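PDB 7P18: 3-oxosteroid 1-dehydrogenase from Sterolibacterium denitrificans, which probably uses its FAD cofactor to introduce a C1-C2 double bond into the A ring of 3-ketosteroids, passing the electrons to an acceptor. Local coordinates for residues R25-L31 and A554-A558; I310-A314 and V510-S514. One frame throughout, in Å; residues are numbered along the deposited sequence.

Interaction 1: R25-L31 and A554-A558; sequences RAHDLGL and ANHIA
The guanidinium of R25 reaches from helix 17-28 to the side-chain carbonyl of N555 on helix 543-559 and grips it side-on with two nitrogens. R25 NE lies 2.8 Å from N555 OD1, nearly straight (N-H...O 166°) and in the carbonyl plane. NH2 of R25 stands 3.2 Å from the same N555 OD1, more bent and above that plane, although the oxygen stays within the plane of the guanidinium. The two flat groups are turned 66° apart. The arginine chain leaves anti to its own N (chi1 177°) and bends at chi2, which lays R25 CG 3.7 Å from A554 CB and swings NE round to the amide. L29 CD2 lies over one face of the guanidinium, near its rim, and Y100 makes a cation-pi contact with R25. A leucine in place of R25 would probably leave N555 OD1 without both of these donors and Y100 without its cation. Beyond the polar pair the helices meet through small residues, A26 CB 3.9 Å from A554 CB. Just past the helix end L29 CD1 lies against A558 CB at 3.6 Å, and L31 CD1 reaches I557 CG2 at 3.7 Å. Backbone groups there are also satisfied: A26 O accepts from L29 N and L31 N, which come from opposite faces of its plane, while G30 N donates to H27 O. With G30 at positive phi this is a Schellman motif, closing the helix that follows the glycine-rich GxGxxA turn of what is probably the Rossmann-type FAD-binding fold; here it packs on the C-terminal helix.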
ATOM      1  N   ARG A  25      18.539   5.850  10.381  1.00 28.05           N
ATOM      2  CA  ARG A  25      19.782   5.219   9.880  1.00 27.82           C
ATOM      3  C   ARG A  25      20.859   6.297   9.768  1.00 28.32           C
ATOM      4  O   ARG A  25      21.998   6.021  10.179  1.00 28.22           O
ATOM      5  CB  ARG A  25      19.559   4.480   8.563  1.00 27.23           C
ATOM      6  CG  ARG A  25      20.834   3.882   7.984  1.00 25.64           C
ATOM      7  CD  ARG A  25      21.375   2.768   8.854  1.00 26.65           C
ATOM      8  NE  ARG A  25      22.534   2.140   8.224  1.00 27.60           N
ATOM      9  CZ  ARG A  25      23.230   1.133   8.734  1.00 30.51           C
ATOM     10  NH1 ARG A  25      22.898   0.571   9.892  1.00 29.10           N
ATOM     11  NH2 ARG A  25      24.262   0.676   8.052  1.00 30.29           N
ATOM     12  N   ALA A  26      20.535   7.453   9.196  1.00 27.26           N
ATOM     13  CA  ALA A  26      21.491   8.571   9.014  1.00 26.48           C
ATOM     14  C   ALA A  26      21.996   8.986  10.403  1.00 34.00           C
ATOM     15  O   ALA A  26      23.220   9.127  10.591  1.00 29.40           O
ATOM     16  CB  ALA A  26      20.839   9.694   8.277  1.00 27.73           C
ATOM     17  N   HIS A  27      21.087   9.097  11.370  1.00 29.39           N
ATOM     18  CA  HIS A  27      21.452   9.410  12.765  1.00 31.16           C
ATOM     19  C   HIS A  27      22.443   8.362  13.283  1.00 33.02           C
ATOM     20  O   HIS A  27      23.514   8.767  13.813  1.00 36.73           O
ATOM     21  CB  HIS A  27      20.222   9.474  13.654  1.00 31.85           C
ATOM     22  CG  HIS A  27      20.562   9.782  15.073  1.00 33.21           C
ATOM     23  ND1 HIS A  27      20.862   8.795  15.981  1.00 34.41           N
ATOM     24  CD2 HIS A  27      20.625  10.956  15.732  1.00 32.19           C
ATOM     25  CE1 HIS A  27      21.092   9.359  17.151  1.00 37.47           C
ATOM     26  NE2 HIS A  27      20.920  10.677  17.022  1.00 36.64           N
ATOM     27  N   ASP A  28      22.137   7.075  13.118  1.00 30.02           N
ATOM     28  CA  ASP A  28      22.962   5.976  13.695  1.00 30.86           C
ATOM     29  C   ASP A  28      24.339   5.963  13.049  1.00 32.84           C
ATOM     30  O   ASP A  28      25.228   5.419  13.694  1.00 35.00           O
ATOM     31  CB  ASP A  28      22.278   4.622  13.607  1.00 30.80           C
ATOM     32  CG  ASP A  28      21.148   4.456  14.593  1.00 30.84           C
ATOM     33  OD1 ASP A  28      21.028   5.318  15.497  1.00 31.76           O
ATOM     34  OD2 ASP A  28      20.398   3.505  14.463  1.00 31.09           O
ATOM     35  N   LEU A  29      24.509   6.590  11.874  1.00 30.76           N
ATOM     36  CA  LEU A  29      25.806   6.692  11.155  1.00 31.91           C
ATOM     37  C   LEU A  29      26.515   8.009  11.497  1.00 34.48           C
ATOM     38  O   LEU A  29      27.547   8.274  10.885  1.00 35.14           O
ATOM     39  CB  LEU A  29      25.553   6.573   9.649  1.00 30.74           C
ATOM     40  CG  LEU A  29      25.048   5.205   9.166  1.00 31.84           C
ATOM     41  CD1 LEU A  29      24.746   5.239   7.660  1.00 31.87           C
ATOM     42  CD2 LEU A  29      26.062   4.098   9.492  1.00 34.06           C
ATOM     43  N   GLY A  30      25.976   8.797  12.431  1.00 35.53           N
ATOM     44  CA  GLY A  30      26.660   9.959  13.033  1.00 38.60           C
ATOM     45  C   GLY A  30      26.273  11.273  12.380  1.00 42.96           C
ATOM     46  O   GLY A  30      26.977  12.255  12.619  1.00 36.68           O
ATOM     47  N   LEU A  31      25.202  11.312  11.573  1.00 35.33           N
ATOM     48  CA  LEU A  31      24.756  12.557  10.906  1.00 36.88           C
ATOM     49  C   LEU A  31      23.651  13.203  11.740  1.00 35.05           C
ATOM     50  O   LEU A  31      22.783  12.458  12.278  1.00 31.73           O
ATOM     51  CB  LEU A  31      24.219  12.254   9.497  1.00 40.21           C
ATOM     52  CG  LEU A  31      25.205  11.558   8.561  1.00 42.09           C
ATOM     53  CD1 LEU A  31      24.481  10.785   7.460  1.00 39.31           C
ATOM     54  CD2 LEU A  31      26.176  12.570   7.972  1.00 40.79           C
ATOM     55  N   ALA A 554      20.910   6.921   3.265  1.00 23.60           N
ATOM     56  CA  ALA A 554      21.607   7.285   4.511  1.00 24.87           C
ATOM     57  C   ALA A 554      23.028   6.705   4.443  1.00 28.02           C
ATOM     58  O   ALA A 554      23.985   7.437   4.710  1.00 27.56           O
ATOM     59  CB  ALA A 554      20.896   6.767   5.716  1.00 23.60           C
ATOM     60  N   ASN A 555      23.157   5.460   4.025  1.00 28.06           N
ATOM     61  CA  ASN A 555      24.476   4.776   3.916  1.00 28.77           C
ATOM     62  C   ASN A 555      25.364   5.563   2.948  1.00 28.24           C
ATOM     63  O   ASN A 555      26.556   5.789   3.274  1.00 28.49           O
ATOM     64  CB  ASN A 555      24.313   3.317   3.485  1.00 24.40           C
ATOM     65  CG  ASN A 555      23.718   2.415   4.527  1.00 27.56           C
ATOM     66  OD1 ASN A 555      23.579   2.774   5.709  1.00 27.15           O
ATOM     67  ND2 ASN A 555      23.350   1.214   4.095  1.00 26.99           N
ATOM     68  N   HIS A 556      24.824   5.999   1.811  1.00 27.43           N
ATOM     69  CA  HIS A 556      25.609   6.691   0.775  1.00 28.28           C
ATOM     70  C   HIS A 556      26.088   8.032   1.320  1.00 30.32           C
ATOM     71  O   HIS A 556      27.284   8.399   1.095  1.00 33.38           O
ATOM     72  CB  HIS A 556      24.828   6.844  -0.523  1.00 27.01           C
ATOM     73  CG  HIS A 556      25.675   7.372  -1.626  1.00 27.91           C
ATOM     74  ND1 HIS A 556      25.773   8.710  -1.898  1.00 26.84           N
ATOM     75  CD2 HIS A 556      26.512   6.732  -2.485  1.00 26.98           C
ATOM     76  CE1 HIS A 556      26.605   8.877  -2.917  1.00 27.43           C
ATOM     77  NE2 HIS A 556      27.019   7.664  -3.324  1.00 26.23           N
ATOM     78  N   ILE A 557      25.200   8.757   1.990  1.00 29.00           N
ATOM     79  CA  ILE A 557      25.511  10.097   2.554  1.00 31.13           C
ATOM     80  C   ILE A 557      26.651   9.940   3.584  1.00 29.00           C
ATOM     81  O   ILE A 557      27.621  10.678   3.498  1.00 32.25           O
ATOM     82  CB  ILE A 557      24.266  10.754   3.158  1.00 30.89           C
ATOM     83  CG1 ILE A 557      23.189  11.091   2.122  1.00 28.21           C
ATOM     84  CG2 ILE A 557      24.676  11.984   3.951  1.00 33.09           C
ATOM     85  CD1 ILE A 557      21.851  11.448   2.759  1.00 27.36           C
ATOM     86  N   ALA A 558      26.532   9.009   4.515  1.00 28.97           N
ATOM     87  CA  ALA A 558      27.592   8.717   5.523  1.00 28.13           C
ATOM     88  C   ALA A 558      28.921   8.274   4.868  1.00 30.77           C
ATOM     89  O   ALA A 558      29.986   8.710   5.360  1.00 29.63           O
ATOM     90  CB  ALA A 558      27.105   7.716   6.517  1.00 30.74           C
TER

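Interaction 2: I310-A314 and V510-S514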
ATOM      1  N   ILE A 310      14.479  21.791 -11.461  1.00 34.83           N
ATOM      2  CA  ILE A 310      15.973  21.910 -11.526  1.00 33.93           C
ATOM      3  C   ILE A 310      16.615  20.834 -12.413  1.00 35.55           C
ATOM      4  O   ILE A 310      17.840  20.697 -12.324  1.00 37.03           O
ATOM      5  CB  ILE A 310      16.609  21.943 -10.124  1.00 33.88           C
ATOM      6  CG1 ILE A 310      16.471  20.621  -9.373  1.00 29.08           C
ATOM      7  CG2 ILE A 310      16.073  23.109  -9.315  1.00 37.37           C
ATOM      8  CD1 ILE A 310      17.370  20.499  -8.164  1.00 29.43           C
ATOM      9  N   GLY A 311      15.858  20.120 -13.256  1.00 31.07           N
ATOM     10  CA  GLY A 311      16.431  19.200 -14.264  1.00 32.77           C
ATOM     11  C   GLY A 311      16.331  17.709 -13.903  1.00 30.07           C
ATOM     12  O   GLY A 311      16.791  16.887 -14.711  1.00 29.01           O
ATOM     13  N   ALA A 312      15.717  17.343 -12.780  1.00 28.05           N
ATOM     14  CA  ALA A 312      15.532  15.913 -12.429  1.00 27.13           C
ATOM     15  C   ALA A 312      14.712  15.238 -13.523  1.00 25.67           C
ATOM     16  O   ALA A 312      13.768  15.842 -14.031  1.00 28.95           O
ATOM     17  CB  ALA A 312      14.877  15.802 -11.080  1.00 26.80           C
ATOM     18  N   ARG A 313      15.057  14.020 -13.875  1.00 25.37           N
ATOM     19  CA  ARG A 313      14.294  13.172 -14.817  1.00 26.32           C
ATOM     20  C   ARG A 313      13.196  12.407 -14.058  1.00 22.13           C
ATOM     21  O   ARG A 313      13.407  12.042 -12.869  1.00 22.52           O
ATOM     22  CB  ARG A 313      15.226  12.199 -15.540  1.00 28.12           C
ATOM     23  CG  ARG A 313      14.521  11.227 -16.481  1.00 33.04           C
ATOM     24  CD  ARG A 313      15.544  10.604 -17.401  1.00 35.05           C
ATOM     25  NE  ARG A 313      14.919   9.548 -18.151  1.00 39.95           N
ATOM     26  CZ  ARG A 313      14.147   9.752 -19.204  1.00 53.99           C
ATOM     27  NH1 ARG A 313      13.934  10.984 -19.652  1.00 53.84           N
ATOM     28  NH2 ARG A 313      13.596   8.716 -19.816  1.00 52.84           N
ATOM     29  N   ALA A 314      12.061  12.194 -14.707  1.00 24.90           N
ATOM     30  CA  ALA A 314      10.953  11.371 -14.143  1.00 26.07           C
ATOM     31  C   ALA A 314      10.660  10.198 -15.072  1.00 25.87           C
ATOM     32  O   ALA A 314      10.843  10.316 -16.296  1.00 23.97           O
ATOM     33  CB  ALA A 314       9.729  12.220 -13.919  1.00 28.39           C
ATOM     34  N   VAL A 510      19.026  11.289  -7.045  1.00 23.41           N
ATOM     35  CA  VAL A 510      18.213  11.771  -8.176  1.00 24.13           C
ATOM     36  C   VAL A 510      19.111  11.990  -9.400  1.00 25.20           C
ATOM     37  O   VAL A 510      20.154  12.667  -9.278  1.00 25.32           O
ATOM     38  CB  VAL A 510      17.395  13.013  -7.791  1.00 24.31           C
ATOM     39  CG1 VAL A 510      16.645  13.564  -8.977  1.00 24.25           C
ATOM     40  CG2 VAL A 510      16.456  12.686  -6.640  1.00 23.61           C
ATOM     41  N   LEU A 511      18.659  11.538 -10.559  1.00 24.72           N
ATOM     42  CA  LEU A 511      19.352  11.703 -11.859  1.00 23.44           C
ATOM     43  C   LEU A 511      18.679  12.782 -12.708  1.00 25.76           C
ATOM     44  O   LEU A 511      17.428  12.867 -12.745  1.00 25.41           O
ATOM     45  CB  LEU A 511      19.347  10.357 -12.595  1.00 26.77           C
ATOM     46  CG  LEU A 511      19.946   9.173 -11.819  1.00 25.36           C
ATOM     47  CD1 LEU A 511      19.982   7.906 -12.643  1.00 27.55           C
ATOM     48  CD2 LEU A 511      21.364   9.474 -11.347  1.00 26.44           C
ATOM     49  N   ASP A 512      19.497  13.541 -13.453  1.00 27.21           N
ATOM     50  CA  ASP A 512      19.008  14.546 -14.425  1.00 29.43           C
ATOM     51  C   ASP A 512      18.748  13.855 -15.772  1.00 31.67           C
ATOM     52  O   ASP A 512      18.923  12.626 -15.868  1.00 29.82           O
ATOM     53  CB  ASP A 512      19.968  15.731 -14.449  1.00 32.90           C
ATOM     54  CG  ASP A 512      21.303  15.466 -15.139  1.00 31.51           C
ATOM     55  OD1 ASP A 512      21.445  14.424 -15.821  1.00 29.68           O
ATOM     56  OD2 ASP A 512      22.174  16.324 -14.962  1.00 33.31           O
ATOM     57  N   GLU A 513      18.394  14.628 -16.803  1.00 32.56           N
ATOM     58  CA  GLU A 513      18.023  14.092 -18.144  1.00 39.18           C
ATOM     59  C   GLU A 513      19.233  13.409 -18.809  1.00 43.35           C
ATOM     60  O   GLU A 513      19.033  12.641 -19.782  1.00 41.61           O
ATOM     61  CB  GLU A 513      17.403  15.221 -18.975  1.00 39.22           C
ATOM     62  CG  GLU A 513      16.087  15.727 -18.412  1.00 41.16           C
ATOM     63  CD  GLU A 513      14.907  14.758 -18.497  1.00 42.32           C
ATOM     64  OE1 GLU A 513      15.059  13.691 -19.103  1.00 39.77           O
ATOM     65  OE2 GLU A 513      13.815  15.062 -17.913  1.00 41.67           O
ATOM     66  N   SER A 514      20.445  13.635 -18.292  1.00 38.99           N
ATOM     67  CA  SER A 514      21.702  13.029 -18.802  1.00 43.47           C
ATOM     68  C   SER A 514      22.164  11.874 -17.920  1.00 41.01           C
ATOM     69  O   SER A 514      23.283  11.448 -18.134  1.00 40.02           O
ATOM     70  CB  SER A 514      22.786  14.067 -18.940  1.00 45.95           C
ATOM     71  OG  SER A 514      22.367  15.074 -19.855  1.00 50.88           O
TER
HETATM   72  O   HOH W   1      18.825  17.629 -16.827  1.00 39.90           O
HETATM   73  O   HOH W   2      13.162  17.265 -15.999  1.00 38.94           O
HETATM   74  O   HOH W   3      11.541  13.636 -17.298  1.00 30.06           O
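This is a contact of a loop with a strand end and the turn after it, pinned by one good backbone hydrogen bond and a salt bridge, where the loop after helix 302-309 meets the end of strand 509-511. R313 N donates to L511 O at 2.9 Å, almost perfectly straight (178°) and in the carbonyl plane. Next to it G311 O lies 3.2 Å from D512 CA, a CA-H...O contact; a water also bridges G311 O to E513 N, whose direct bond is weak. On the buried side A312 CB rests on V510 CG1 at 3.5 Å. On the outer side the R313 chain runs extended from CG to NE, and E513, bent at chi2 (-69°), folds back across it at about a right angle. E513 OE1 meets R313 NH1 at 3.0 Å through the syn lone pair, at the guanidinium edge, with the two planes 77° apart. A water joins E513 OE2 to A314 N. D512 OD1 takes S514 N in an Asx turn that shapes the bend. The R313 guanidinium has a second carboxylate partner, E315, through NE. G311, at positive phi, ends helix 302-309 in a Schellman motif; beyond it A312 and V510 pack on I518 of strand 517-518, V510 also on L521 and C523 of strand 521-523, and I310 against strand 233-239.

Overall arrangement
Interaction 1 and interaction 2 have centres 24 Å apart and nearest atoms about 9 Å apart, so they do not meet directly. Along the chain, 25-31 comes first and 554-558 last; interaction 1 joins parts near the two ends of the chain, and both segments of interaction 2 fall between them in sequence. Both neighbour the five-stranded parallel sheet: L31 and I557 touch V10 of strand 10-13, while V510 touches strand 521-523, one edge strand of the sheet. H556 also bonds Y522 of that strand. The two contacts thus join distant parts of the sequence beside one sheet; interaction 1 lies away from the annotated sites, and the V510 side chain is about 13 Å from the FAD.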